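Local coordinates for protein putative glutathione S-transferase (Corynebacterium glutamicum, PDB 3M1G) that probably acts as a glutathione transferase of the ECM4-like, omega-like kind, with a cysteine of its thioredoxin-like domain as the predicted nucleophile, at residues Ala66-Pro71 with Phe295-Gln300; Thr232-Met237 with Thr326-Glu331; Gly238-Glu243 with Gly334-Ala339; His260-Cys265 with His301-His306. All coordinates share one frame; numbering follows the deposited sequence.

How the interactions relate
Interactions 1 and 4 share helix 295-305 and touch, with centres about 12 Å apart: A69 CB lies 3.3 Å from H301 CB, and P71 CD 3.4 Å from Y302 OH. Both contribute to the predicted active site, where C70 of interaction 1 is the presumed nucleophile and Y302 of interaction 4 is predicted to lower its pKa. Interactions 2 and 3 form a second pair, centres about 9 Å apart, in which the chain following that helix returns to the 232-243 loop. R234 NH1 reaches G334 O at 3.1 Å, a probable hydrogen bond between them. This pair is remote from the catalytic region, the centres of interactions 1 and 3 being about 26 Å apart.

Interaction 1: residues Ala66-Pro71 with Phe295-Gln300; sequences AARACP and FTEIKQ
R68 and E297 both place CG beside the backbone N and anti to the carbonyl carbon (chi1 -66° and -71°), and from there E297 stays extended to its carboxylate while R68 bends at chi2. The contact joins the two domains of the glutathione transferase fold: the loop between strand 62-66 and helix 71-83 of the thioredoxin-like domain lies against helix 295-305 of the all-helical domain. E297 OE1 touches the aliphatic root of the arginine, 3.3 Å from R68 CG, instead of its guanidinium. R68 NE remains 5.3 Å from E297 OE1, so the opposite charges attract at most at a distance and form no salt bridge. Next to this pair the backbones come close, A69 CA and I298 CA being 4.1 Å apart. The small A69 methyl lies over the helix backbone, with A69 CB 3.6 Å from E297 O. R254 bonds to A69 O and, weakly, to R68 O, tying the same loop to the helical domain. The next residue, C70, the predicted nucleophile, is the N-cap of helix 71-83, and its SG caps a backbone N there. I298 CG1 packs on the loop backbone 3.9 Å from R68 O and 4.0 Å from A69 CA.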
loop_
_atom_site.group_PDB
_atom_site.type_symbol
_atom_site.label_atom_id
_atom_site.label_comp_id
_atom_site.label_asym_id
_atom_site.label_seq_id
_atom_site.Cartn_x
_atom_site.Cartn_y
_atom_site.Cartn_z
ATOM N N ALA A 66 10.708 25.843 -8.814
ATOM C CA ALA A 66 9.845 24.698 -8.548
ATOM C C ALA A 66 10.636 23.558 -7.882
ATOM O O ALA A 66 11.864 23.667 -7.666
ATOM C CB ALA A 66 9.198 24.228 -9.873
ATOM N N ALA A 67 9.947 22.489 -7.498
ATOM C CA ALA A 67 10.613 21.280 -6.982
ATOM C C ALA A 67 9.908 20.098 -7.614
ATOM O O ALA A 67 8.660 20.060 -7.656
ATOM C CB ALA A 67 10.513 21.201 -5.426
ATOM N N ARG A 68 10.679 19.127 -8.084
ATOM C CA ARG A 68 10.103 17.906 -8.675
ATOM C C ARG A 68 9.147 17.169 -7.753
ATOM O O ARG A 68 8.140 16.648 -8.198
ATOM C CB ARG A 68 11.213 16.933 -9.091
ATOM C CG ARG A 68 12.092 17.418 -10.224
ATOM C CD ARG A 68 11.280 17.520 -11.554
ATOM N NE ARG A 68 12.179 17.854 -12.656
ATOM C CZ ARG A 68 11.817 18.444 -13.797
ATOM N NH1 ARG A 68 10.545 18.801 -14.030
ATOM N NH2 ARG A 68 12.749 18.709 -14.711
ATOM N N ALA A 69 9.447 17.142 -6.463
ATOM C CA ALA A 69 8.651 16.335 -5.514
ATOM C C ALA A 69 7.310 16.954 -5.156
ATOM O O ALA A 69 6.387 16.260 -4.760
ATOM C CB ALA A 69 9.483 16.067 -4.209
ATOM N N CYS A 70 7.209 18.262 -5.277
ATOM C CA CYS A 70 6.095 19.021 -4.732
ATOM C C CYS A 70 4.934 19.050 -5.729
ATOM O O CYS A 70 5.118 19.510 -6.856
ATOM C CB CYS A 70 6.573 20.466 -4.430
ATOM S SG CYS A 70 5.228 21.611 -3.971
ATOM N N PRO A 71 3.743 18.568 -5.329
ATOM C CA PRO A 71 2.598 18.575 -6.260
ATOM C C PRO A 71 2.078 19.974 -6.683
ATOM O O PRO A 71 1.625 20.164 -7.818
ATOM C CB PRO A 71 1.511 17.807 -5.492
ATOM C CG PRO A 71 1.884 17.968 -4.019
ATOM C CD PRO A 71 3.386 18.015 -3.996
ATOM N N PHE A 295 9.789 10.002 -10.471
ATOM C CA PHE A 295 9.305 9.155 -9.376
ATOM C C PHE A 295 10.347 8.978 -8.273
ATOM O O PHE A 295 9.991 8.892 -7.100
ATOM C CB PHE A 295 8.839 7.802 -9.893
ATOM C CG PHE A 295 7.542 7.854 -10.645
ATOM C CD1 PHE A 295 6.357 8.041 -9.980
ATOM C CD2 PHE A 295 7.512 7.685 -12.021
ATOM C CE1 PHE A 295 5.163 8.055 -10.664
ATOM C CE2 PHE A 295 6.347 7.706 -12.707
ATOM C CZ PHE A 295 5.147 7.889 -12.023
ATOM N N THR A 296 11.626 8.969 -8.641
ATOM C CA THR A 296 12.703 8.854 -7.651
ATOM C C THR A 296 12.755 10.049 -6.730
ATOM O O THR A 296 12.853 9.881 -5.527
ATOM C CB THR A 296 14.068 8.635 -8.320
ATOM O OG1 THR A 296 14.005 7.424 -9.074
ATOM C CG2 THR A 296 15.219 8.533 -7.285
ATOM N N GLU A 297 12.674 11.267 -7.286
ATOM C CA GLU A 297 12.741 12.458 -6.447
ATOM C C GLU A 297 11.481 12.612 -5.643
ATOM O O GLU A 297 11.534 13.068 -4.507
ATOM C CB GLU A 297 13.021 13.727 -7.270
ATOM C CG GLU A 297 14.450 13.713 -7.773
ATOM C CD GLU A 297 14.974 15.031 -8.285
ATOM O OE1 GLU A 297 14.289 16.057 -8.153
ATOM O OE2 GLU A 297 16.121 15.032 -8.796
ATOM N N ILE A 298 10.347 12.234 -6.196
ATOM C CA ILE A 298 9.098 12.226 -5.402
ATOM C C ILE A 298 9.269 11.308 -4.157
ATOM O O ILE A 298 9.120 11.773 -3.019
ATOM C CB ILE A 298 7.894 11.791 -6.271
ATOM C CG1 ILE A 298 7.542 12.882 -7.295
ATOM C CG2 ILE A 298 6.645 11.386 -5.417
ATOM C CD1 ILE A 298 6.629 12.390 -8.422
ATOM N N LYS A 299 9.629 10.040 -4.370
ATOM C CA LYS A 299 9.719 9.072 -3.248
ATOM C C LYS A 299 10.814 9.424 -2.249
ATOM O O LYS A 299 10.631 9.347 -1.030
ATOM C CB LYS A 299 9.935 7.651 -3.774
ATOM C CG LYS A 299 8.743 7.075 -4.557
ATOM C CD LYS A 299 9.112 5.758 -5.245
ATOM C CE LYS A 299 9.297 4.593 -4.252
ATOM N NZ LYS A 299 9.883 3.414 -4.933
ATOM N N GLN A 300 11.981 9.831 -2.760
ATOM C CA GLN A 300 13.059 10.229 -1.871
ATOM C C GLN A 300 12.657 11.404 -0.973
ATOM O O GLN A 300 12.960 11.415 0.236
ATOM C CB GLN A 300 14.310 10.569 -2.669
ATOM C CG GLN A 300 14.960 9.305 -3.209
ATOM C CD GLN A 300 16.232 9.610 -3.963
ATOM O OE1 GLN A 300 16.520 10.748 -4.216
ATOM N NE2 GLN A 300 16.984 8.594 -4.314
#

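Interaction 2: residues Thr232-Met237 with Thr326-Glu331; sequences TRRYLM and TPHGRE
Hydrogen bonding between R330 and R234 centres on one carbonyl oxygen. R330 NH2 donates to R234 O over 2.9 Å in a nearly straight bond (164°); the oxygen lies in the guanidinium plane, whereas the donor stands above the carbonyl plane. A water adds a second grip on the same oxygen, donating a hydrogen bond to R234 O (2.8 Å) and accepting one from R330 NE (2.9 Å). In R330, bends at chi2 (-73°) and chi3 (-72°) fold CD and then NE back, and the guanidinium beyond NE meets the carbonyl. Its NH2 also bonds to L230 O. Here the chain that follows helix 295-305 folds back on the loop joining helices 209-229 and 243-253 of the helical glutathione transferase domain. In the packing, R234 and R330 slide past each other in opposite directions, their guanidinium planes almost perpendicular. One face of the R234 guanidinium is covered by the backbone at R330 and E331, with R234 NH1 3.9 Å from E331 CA, while R234 CD rests 3.4 Å from R330 O. H328 adds CE1, 3.8 Å from R234 NH2, and its ND1 accepts a hydrogen bond from R330 N at 3.0 Å in the ring plane. As for charge, R234 NE makes a salt bridge to D282 on helix 274-284, which would be expected to ease the proximity of the two arginines.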
loop_
_atom_site.group_PDB
_atom_site.type_symbol
_atom_site.label_atom_id
_atom_site.label_comp_id
_atom_site.label_asym_id
_atom_site.label_seq_id
_atom_site.Cartn_x
_atom_site.Cartn_y
_atom_site.Cartn_z
ATOM N N THR A 232 -18.300 8.755 -16.914
ATOM C CA THR A 232 -19.022 9.227 -18.094
ATOM C C THR A 232 -18.353 10.391 -18.860
ATOM O O THR A 232 -18.881 10.844 -19.847
ATOM C CB THR A 232 -20.439 9.658 -17.723
ATOM O OG1 THR A 232 -20.378 10.740 -16.785
ATOM C CG2 THR A 232 -21.274 8.464 -17.151
ATOM N N ARG A 233 -17.212 10.871 -18.388
ATOM C CA ARG A 233 -16.489 11.978 -18.987
ATOM C C ARG A 233 -15.052 11.485 -19.161
ATOM O O ARG A 233 -14.510 10.849 -18.244
ATOM C CB ARG A 233 -16.453 13.151 -18.015
ATOM C CG ARG A 233 -17.802 13.790 -17.680
ATOM C CD ARG A 233 -17.637 14.749 -16.502
ATOM N NE ARG A 233 -18.907 15.369 -16.105
ATOM C CZ ARG A 233 -19.861 14.746 -15.427
ATOM N NH1 ARG A 233 -19.747 13.470 -15.035
ATOM N NH2 ARG A 233 -20.941 15.405 -15.127
ATOM N N ARG A 234 -14.414 11.802 -20.282
ATOM C CA ARG A 234 -13.031 11.377 -20.443
ATOM C C ARG A 234 -12.077 12.040 -19.420
ATOM O O ARG A 234 -11.253 11.360 -18.796
ATOM C CB ARG A 234 -12.533 11.626 -21.871
ATOM C CG ARG A 234 -11.104 11.185 -22.003
ATOM C CD ARG A 234 -10.811 10.513 -23.218
ATOM N NE ARG A 234 -9.398 10.183 -23.371
ATOM C CZ ARG A 234 -8.867 9.932 -24.563
ATOM N NH1 ARG A 234 -9.625 10.026 -25.659
ATOM N NH2 ARG A 234 -7.586 9.668 -24.690
ATOM N N TYR A 235 -12.208 13.359 -19.256
ATOM C CA TYR A 235 -11.439 14.128 -18.289
ATOM C C TYR A 235 -12.434 14.841 -17.380
ATOM O O TYR A 235 -13.636 14.744 -17.594
ATOM C CB TYR A 235 -10.529 15.116 -19.018
ATOM C CG TYR A 235 -9.626 14.453 -20.045
ATOM C CD1 TYR A 235 -8.560 13.661 -19.660
ATOM C CD2 TYR A 235 -9.870 14.589 -21.397
ATOM C CE1 TYR A 235 -7.734 13.038 -20.593
ATOM C CE2 TYR A 235 -9.063 13.976 -22.348
ATOM C CZ TYR A 235 -7.992 13.222 -21.942
ATOM O OH TYR A 235 -7.206 12.613 -22.878
ATOM N N LEU A 236 -11.949 15.577 -16.384
ATOM C CA LEU A 236 -12.848 16.135 -15.344
ATOM C C LEU A 236 -13.956 17.008 -15.901
ATOM O O LEU A 236 -15.073 16.976 -15.374
ATOM C CB LEU A 236 -12.081 16.925 -14.314
ATOM C CG LEU A 236 -11.256 16.062 -13.338
ATOM C CD1 LEU A 236 -10.293 16.951 -12.559
ATOM C CD2 LEU A 236 -12.186 15.222 -12.409
HETATM N N MSE A 237 -13.629 17.810 -16.927
HETATM C CA MSE A 237 -14.582 18.719 -17.529
HETATM C C MSE A 237 -14.992 18.283 -18.946
HETATM O O MSE A 237 -15.338 19.124 -19.774
HETATM C CB MSE A 237 -14.003 20.134 -17.573
HETATM C CG MSE A 237 -13.443 20.637 -16.247
HETATM SE SE MSE A 237 -14.753 20.578 -14.784
HETATM C CE MSE A 237 -16.063 21.671 -15.542
ATOM N N THR A 326 0.898 1.322 -19.773
ATOM C CA THR A 326 0.051 0.364 -20.434
ATOM C C THR A 326 -1.163 1.052 -21.081
ATOM O O THR A 326 -1.535 2.164 -20.670
ATOM C CB THR A 326 -0.435 -0.732 -19.426
ATOM O OG1 THR A 326 -1.193 -0.127 -18.349
ATOM C CG2 THR A 326 0.770 -1.549 -18.880
ATOM N N PRO A 327 -1.792 0.409 -22.089
ATOM C CA PRO A 327 -2.996 1.002 -22.725
ATOM C C PRO A 327 -4.091 1.313 -21.703
ATOM O O PRO A 327 -4.431 0.460 -20.886
ATOM C CB PRO A 327 -3.467 -0.092 -23.694
ATOM C CG PRO A 327 -2.177 -0.840 -24.059
ATOM C CD PRO A 327 -1.397 -0.856 -22.748
ATOM N N HIS A 328 -4.633 2.519 -21.763
ATOM C CA HIS A 328 -5.535 3.024 -20.734
ATOM C C HIS A 328 -7.022 2.777 -20.997
ATOM O O HIS A 328 -7.835 2.934 -20.099
ATOM C CB HIS A 328 -5.267 4.511 -20.500
ATOM C CG HIS A 328 -5.339 5.348 -21.738
ATOM N ND1 HIS A 328 -6.524 5.623 -22.372
ATOM C CD2 HIS A 328 -4.374 5.987 -22.442
ATOM C CE1 HIS A 328 -6.280 6.360 -23.444
ATOM N NE2 HIS A 328 -4.979 6.584 -23.513
ATOM N N GLY A 329 -7.391 2.437 -22.220
ATOM C CA GLY A 329 -8.797 2.223 -22.557
ATOM C C GLY A 329 -9.785 3.406 -22.513
ATOM O O GLY A 329 -10.984 3.206 -22.653
ATOM N N ARG A 330 -9.311 4.633 -22.361
ATOM C CA ARG A 330 -10.202 5.781 -22.199
ATOM C C ARG A 330 -10.769 6.366 -23.516
ATOM O O ARG A 330 -11.687 7.200 -23.471
ATOM C CB ARG A 330 -9.489 6.878 -21.383
ATOM C CG ARG A 330 -9.071 6.387 -19.978
ATOM C CD ARG A 330 -10.262 6.250 -19.053
ATOM N NE ARG A 330 -10.783 7.576 -18.647
ATOM C CZ ARG A 330 -11.884 7.746 -17.926
ATOM N NH1 ARG A 330 -12.581 6.684 -17.516
ATOM N NH2 ARG A 330 -12.301 8.961 -17.614
ATOM N N GLU A 331 -10.225 5.942 -24.664
ATOM C CA GLU A 331 -10.747 6.335 -25.993
ATOM C C GLU A 331 -12.214 5.946 -26.155
ATOM O O GLU A 331 -12.916 6.593 -26.904
ATOM C CB GLU A 331 -9.979 5.691 -27.175
ATOM C CG GLU A 331 -8.485 6.004 -27.208
ATOM C CD GLU A 331 -7.623 5.039 -26.312
ATOM O OE1 GLU A 331 -8.155 4.075 -25.669
ATOM O OE2 GLU A 331 -6.388 5.275 -26.264
HETATM O O HOH W 1 -9.028 9.758 -19.258
#

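Interaction 3: residues Gly238-Glu243 with Gly334-Ala339; sequences GDHITE and GGSPFA
H240 enters the contact at CB, which lies 3.8 Å from P337 O, and its ring then runs along S336. CG passes the S336 carbonyl, and ND1 donates to S336 O at 2.7 Å in an almost straight bond (175°), the oxygen lying in the plane of the ring. CE1 comes near the S336 hydroxyl, though S336 was modelled in two conformations, which leaves that approach doubtful. CD2 and NE2 complete the ring, and A339 CA lies over one of its faces in a CH-pi contact, 3.9 Å from the centroid of the H240 ring. D239 CB covers the opposite face, so the imidazole is sandwiched while ND1 fixes its rotation. Around it, the loop leading into helix 243-253 and the returning chain 334-339 run side by side in the same direction, without forming a regular strand pair. S336 N donates to D239 O at 3.0 Å and I241 N to P337 O, also at 3.0 Å. T242 follows as the N-cap of helix 243-253, and its N bonds to D245 OD2, consistent with the N-capping box familiar in this helix of glutathione transferases. G335 CA approaches D239 O closely enough for a CA-H...O contact. The buried I241 puts CD1 3.7 Å from P337 CB. A water donates to both I241 O and P337 O, bridging the two backbones once more.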
loop_
_atom_site.group_PDB
_atom_site.type_symbol
_atom_site.label_atom_id
_atom_site.label_comp_id
_atom_site.label_asym_id
_atom_site.label_seq_id
_atom_site.Cartn_x
_atom_site.Cartn_y
_atom_site.Cartn_z
ATOM N N GLY A 238 -14.935 16.995 -19.241
ATOM C CA GLY A 238 -15.478 16.492 -20.503
ATOM C C GLY A 238 -14.432 15.942 -21.460
ATOM O O GLY A 238 -13.561 15.186 -21.066
ATOM N N ASP A 239 -14.504 16.372 -22.714
ATOM C CA ASP A 239 -13.756 15.703 -23.775
ATOM C C ASP A 239 -12.263 16.014 -23.806
ATOM O O ASP A 239 -11.517 15.240 -24.385
ATOM C CB ASP A 239 -14.344 16.072 -25.144
ATOM C CG ASP A 239 -15.657 15.362 -25.432
ATOM O OD1 ASP A 239 -15.979 14.384 -24.726
ATOM O OD2 ASP A 239 -16.342 15.785 -26.375
ATOM N N HIS A 240 -11.854 17.159 -23.258
ATOM C CA HIS A 240 -10.463 17.604 -23.336
ATOM C C HIS A 240 -9.863 17.982 -21.977
ATOM O O HIS A 240 -10.577 18.344 -21.048
ATOM C CB HIS A 240 -10.314 18.788 -24.340
ATOM C CG HIS A 240 -10.922 18.510 -25.687
ATOM N ND1 HIS A 240 -10.591 17.392 -26.423
ATOM C CD2 HIS A 240 -11.861 19.177 -26.415
ATOM C CE1 HIS A 240 -11.300 17.381 -27.551
ATOM N NE2 HIS A 240 -12.096 18.437 -27.557
ATOM N N ILE A 241 -8.536 17.928 -21.906
ATOM C CA ILE A 241 -7.787 18.288 -20.711
ATOM C C ILE A 241 -7.968 19.782 -20.393
ATOM O O ILE A 241 -7.970 20.630 -21.300
ATOM C CB ILE A 241 -6.287 17.963 -20.870
ATOM C CG1 ILE A 241 -6.118 16.447 -20.947
ATOM C CG2 ILE A 241 -5.423 18.612 -19.720
ATOM C CD1 ILE A 241 -4.739 15.938 -21.374
ATOM N N THR A 242 -8.200 20.071 -19.114
ATOM C CA THR A 242 -8.284 21.440 -18.605
ATOM C C THR A 242 -7.427 21.622 -17.351
ATOM O O THR A 242 -6.846 20.672 -16.809
ATOM C CB THR A 242 -9.744 21.815 -18.224
ATOM O OG1 THR A 242 -10.227 20.896 -17.224
ATOM C CG2 THR A 242 -10.697 21.810 -19.467
ATOM N N GLU A 243 -7.333 22.869 -16.903
ATOM C CA GLU A 243 -6.743 23.219 -15.627
ATOM C C GLU A 243 -7.121 22.276 -14.473
ATOM O O GLU A 243 -6.279 22.004 -13.614
ATOM C CB GLU A 243 -7.166 24.653 -15.267
ATOM C CG GLU A 243 -6.797 25.173 -13.887
ATOM C CD GLU A 243 -5.356 25.732 -13.767
ATOM O OE1 GLU A 243 -4.691 25.917 -14.806
ATOM O OE2 GLU A 243 -4.923 26.019 -12.615
ATOM N N GLY A 334 -14.675 8.737 -25.938
ATOM C CA GLY A 334 -14.571 9.788 -26.941
ATOM C C GLY A 334 -13.541 10.833 -26.535
ATOM O O GLY A 334 -12.713 10.613 -25.641
ATOM N N GLY A 335 -13.599 11.976 -27.192
ATOM C CA GLY A 335 -12.740 13.085 -26.857
ATOM C C GLY A 335 -11.288 12.818 -27.194
ATOM O O GLY A 335 -10.977 11.924 -27.964
ATOM N N SER A 336 -10.395 13.617 -26.624
ATOM C CA SER A 336 -8.973 13.532 -26.933
ATOM C C SER A 336 -8.246 14.503 -26.019
ATOM O O SER A 336 -8.829 15.477 -25.551
ATOM C CB SER A 336 -8.705 13.897 -28.404
ATOM O OG SER A 336 -9.173 15.208 -28.683
ATOM N N PRO A 337 -6.966 14.243 -25.740
ATOM C CA PRO A 337 -6.311 15.150 -24.795
ATOM C C PRO A 337 -6.470 16.645 -25.126
ATOM O O PRO A 337 -6.734 17.465 -24.221
ATOM C CB PRO A 337 -4.841 14.712 -24.856
ATOM C CG PRO A 337 -4.879 13.266 -25.279
ATOM C CD PRO A 337 -6.119 13.090 -26.103
ATOM N N PHE A 338 -6.316 16.985 -26.414
ATOM C CA PHE A 338 -6.428 18.347 -26.881
ATOM C C PHE A 338 -7.457 18.500 -28.023
ATOM O O PHE A 338 -7.766 17.547 -28.729
ATOM C CB PHE A 338 -5.058 18.829 -27.362
ATOM C CG PHE A 338 -3.965 18.565 -26.385
ATOM C CD1 PHE A 338 -3.964 19.213 -25.169
ATOM C CD2 PHE A 338 -2.947 17.664 -26.686
ATOM C CE1 PHE A 338 -2.979 18.972 -24.228
ATOM C CE2 PHE A 338 -1.919 17.405 -25.759
ATOM C CZ PHE A 338 -1.931 18.054 -24.528
ATOM N N ALA A 339 -8.007 19.690 -28.171
ATOM C CA ALA A 339 -8.944 19.964 -29.284
ATOM C C ALA A 339 -8.221 19.789 -30.631
ATOM O O ALA A 339 -6.980 19.766 -30.707
ATOM C CB ALA A 339 -9.534 21.382 -29.159
HETATM O O HOH W 2 -6.767 20.225 -23.823
#

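Interaction 4: residues His260-Cys265 with His301-His306; sequences HGHFKC and HYYITH
H262 and Y303 are the nearest residues of the two backbones, 7.0 Å between their CA atoms. H262 sits in a type I beta turn from G261 to K264, just after helix 255-259, and the turn faces the end of helix 295-305, where H306 is the first residue to leave helical geometry. CG of H262, anti to the backbone N (chi1 -175°), points toward that helix end, and the imidazole beyond it reaches H306. H262 NE2 and H306 ND1 share a hydrogen bond of 3.1 Å, each nitrogen close to the plane of the other's ring. The edge of H262 also points at the face of Y303 (centroids 4.8 Å apart, planes at 51°), completing an aromatic cluster. Y303 OH is linked by a water to G261 N. Beside it, Y302 turns its edge toward the face of F263 in an offset edge-to-face pair, Y302 CE2 lying 3.8 Å from F263 CZ. Y302 OH bonds to Y201, the predicted proton donor/acceptor, and Y259, like Y302 predicted to lower the nucleophile's pKa; F263 thus packs beside this predicted tyrosine group. K264 NZ bonds to N310 of the second subunit. H306 NE2 is hydrogen-bonded to D99 OD2, continuing the polar chain from H262 to a carboxylate, which would be expected to make the H306 imidazole more basic.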
loop_
_atom_site.group_PDB
_atom_site.type_symbol
_atom_site.label_atom_id
_atom_site.label_comp_id
_atom_site.label_asym_id
_atom_site.label_seq_id
_atom_site.Cartn_x
_atom_site.Cartn_y
_atom_site.Cartn_z
ATOM N N HIS A 260 -0.343 6.428 -0.457
ATOM C CA HIS A 260 -0.952 5.129 -0.091
ATOM C C HIS A 260 -0.383 4.563 1.208
ATOM O O HIS A 260 -1.144 4.214 2.107
ATOM C CB HIS A 260 -0.791 4.127 -1.261
ATOM C CG HIS A 260 -1.455 2.804 -1.026
ATOM N ND1 HIS A 260 -0.860 1.805 -0.278
ATOM C CD2 HIS A 260 -2.683 2.336 -1.380
ATOM C CE1 HIS A 260 -1.711 0.785 -0.154
ATOM N NE2 HIS A 260 -2.805 1.059 -0.865
ATOM N N GLY A 261 0.946 4.443 1.289
ATOM C CA GLY A 261 1.627 3.925 2.474
ATOM C C GLY A 261 2.122 4.999 3.465
ATOM O O GLY A 261 1.702 5.030 4.619
ATOM N N HIS A 262 3.008 5.876 2.994
ATOM C CA HIS A 262 3.620 6.928 3.816
ATOM C C HIS A 262 2.588 7.774 4.562
ATOM O O HIS A 262 2.752 8.009 5.752
ATOM C CB HIS A 262 4.502 7.807 2.922
ATOM C CG HIS A 262 5.291 8.848 3.655
ATOM N ND1 HIS A 262 6.252 8.538 4.598
ATOM C CD2 HIS A 262 5.300 10.206 3.535
ATOM C CE1 HIS A 262 6.815 9.659 5.030
ATOM N NE2 HIS A 262 6.256 10.686 4.399
ATOM N N PHE A 263 1.524 8.193 3.873
ATOM C CA PHE A 263 0.429 8.979 4.483
ATOM C C PHE A 263 -0.784 8.137 4.909
ATOM O O PHE A 263 -1.835 8.694 5.289
ATOM C CB PHE A 263 -0.037 10.086 3.513
ATOM C CG PHE A 263 0.909 11.274 3.396
ATOM C CD1 PHE A 263 2.030 11.396 4.196
ATOM C CD2 PHE A 263 0.595 12.320 2.564
ATOM C CE1 PHE A 263 2.848 12.536 4.131
ATOM C CE2 PHE A 263 1.433 13.474 2.495
ATOM C CZ PHE A 263 2.563 13.548 3.267
ATOM N N LYS A 264 -0.649 6.808 4.843
ATOM C CA LYS A 264 -1.684 5.874 5.321
ATOM C C LYS A 264 -3.034 6.096 4.651
ATOM O O LYS A 264 -4.066 5.826 5.243
ATOM C CB LYS A 264 -1.815 5.969 6.843
ATOM C CG LYS A 264 -0.488 5.704 7.613
ATOM C CD LYS A 264 -0.718 5.597 9.121
ATOM C CE LYS A 264 0.540 5.141 9.878
ATOM N NZ LYS A 264 1.643 6.151 9.900
ATOM N N CYS A 265 -3.029 6.535 3.387
ATOM C CA CYS A 265 -4.275 6.842 2.683
ATOM C C CYS A 265 -4.889 5.603 1.986
ATOM O O CYS A 265 -5.980 5.676 1.431
ATOM C CB CYS A 265 -4.024 7.886 1.604
ATOM S SG CYS A 265 -3.614 9.493 2.229
ATOM N N HIS A 301 11.958 12.380 -1.529
ATOM C CA HIS A 301 11.625 13.554 -0.740
ATOM C C HIS A 301 10.728 13.168 0.442
ATOM O O HIS A 301 10.996 13.495 1.588
ATOM C CB HIS A 301 10.920 14.622 -1.557
ATOM C CG HIS A 301 10.344 15.708 -0.702
ATOM N ND1 HIS A 301 11.129 16.679 -0.117
ATOM C CD2 HIS A 301 9.083 15.920 -0.254
ATOM C CE1 HIS A 301 10.373 17.447 0.650
ATOM N NE2 HIS A 301 9.130 17.009 0.586
ATOM N N TYR A 302 9.674 12.439 0.166
ATOM C CA TYR A 302 8.690 12.178 1.207
ATOM C C TYR A 302 9.263 11.230 2.255
ATOM O O TYR A 302 9.186 11.502 3.456
ATOM C CB TYR A 302 7.419 11.592 0.585
ATOM C CG TYR A 302 6.533 12.622 -0.036
ATOM C CD1 TYR A 302 6.717 13.013 -1.358
ATOM C CD2 TYR A 302 5.522 13.227 0.698
ATOM C CE1 TYR A 302 5.906 13.955 -1.944
ATOM C CE2 TYR A 302 4.697 14.186 0.133
ATOM C CZ TYR A 302 4.912 14.569 -1.200
ATOM O OH TYR A 302 4.088 15.504 -1.807
ATOM N N TYR A 303 9.835 10.125 1.789
ATOM C CA TYR A 303 10.241 9.024 2.676
ATOM C C TYR A 303 11.507 9.361 3.458
ATOM O O TYR A 303 11.695 8.837 4.569
ATOM C CB TYR A 303 10.430 7.701 1.907
ATOM C CG TYR A 303 9.146 6.974 1.588
ATOM C CD1 TYR A 303 8.501 6.197 2.558
ATOM C CD2 TYR A 303 8.547 7.065 0.328
ATOM C CE1 TYR A 303 7.302 5.495 2.263
ATOM C CE2 TYR A 303 7.355 6.357 0.034
ATOM C CZ TYR A 303 6.750 5.596 1.022
ATOM O OH TYR A 303 5.593 4.917 0.763
ATOM N N ILE A 304 12.387 10.200 2.898
ATOM C CA ILE A 304 13.636 10.568 3.597
ATOM C C ILE A 304 13.447 11.809 4.474
ATOM O O ILE A 304 13.840 11.832 5.610
ATOM C CB ILE A 304 14.799 10.801 2.621
ATOM C CG1 ILE A 304 15.143 9.480 1.922
ATOM C CG2 ILE A 304 16.051 11.353 3.356
ATOM C CD1 ILE A 304 16.195 9.640 0.795
ATOM N N THR A 305 12.771 12.802 3.944
ATOM C CA THR A 305 12.570 14.088 4.617
ATOM C C THR A 305 11.603 14.082 5.788
ATOM O O THR A 305 11.794 14.839 6.722
ATOM C CB THR A 305 12.071 15.090 3.533
ATOM O OG1 THR A 305 13.194 15.375 2.704
ATOM C CG2 THR A 305 11.440 16.342 4.090
ATOM N N HIS A 306 10.559 13.255 5.740
ATOM C CA HIS A 306 9.541 13.276 6.783
ATOM C C HIS A 306 9.905 12.270 7.872
ATOM O O HIS A 306 9.229 11.220 8.054
ATOM C CB HIS A 306 8.150 12.983 6.221
ATOM C CG HIS A 306 7.661 13.996 5.238
ATOM N ND1 HIS A 306 6.679 13.718 4.310
ATOM C CD2 HIS A 306 8.033 15.282 5.019
ATOM C CE1 HIS A 306 6.460 14.793 3.571
ATOM N NE2 HIS A 306 7.265 15.755 3.983
HETATM O O HOH W 3 3.055 4.336 -0.841
#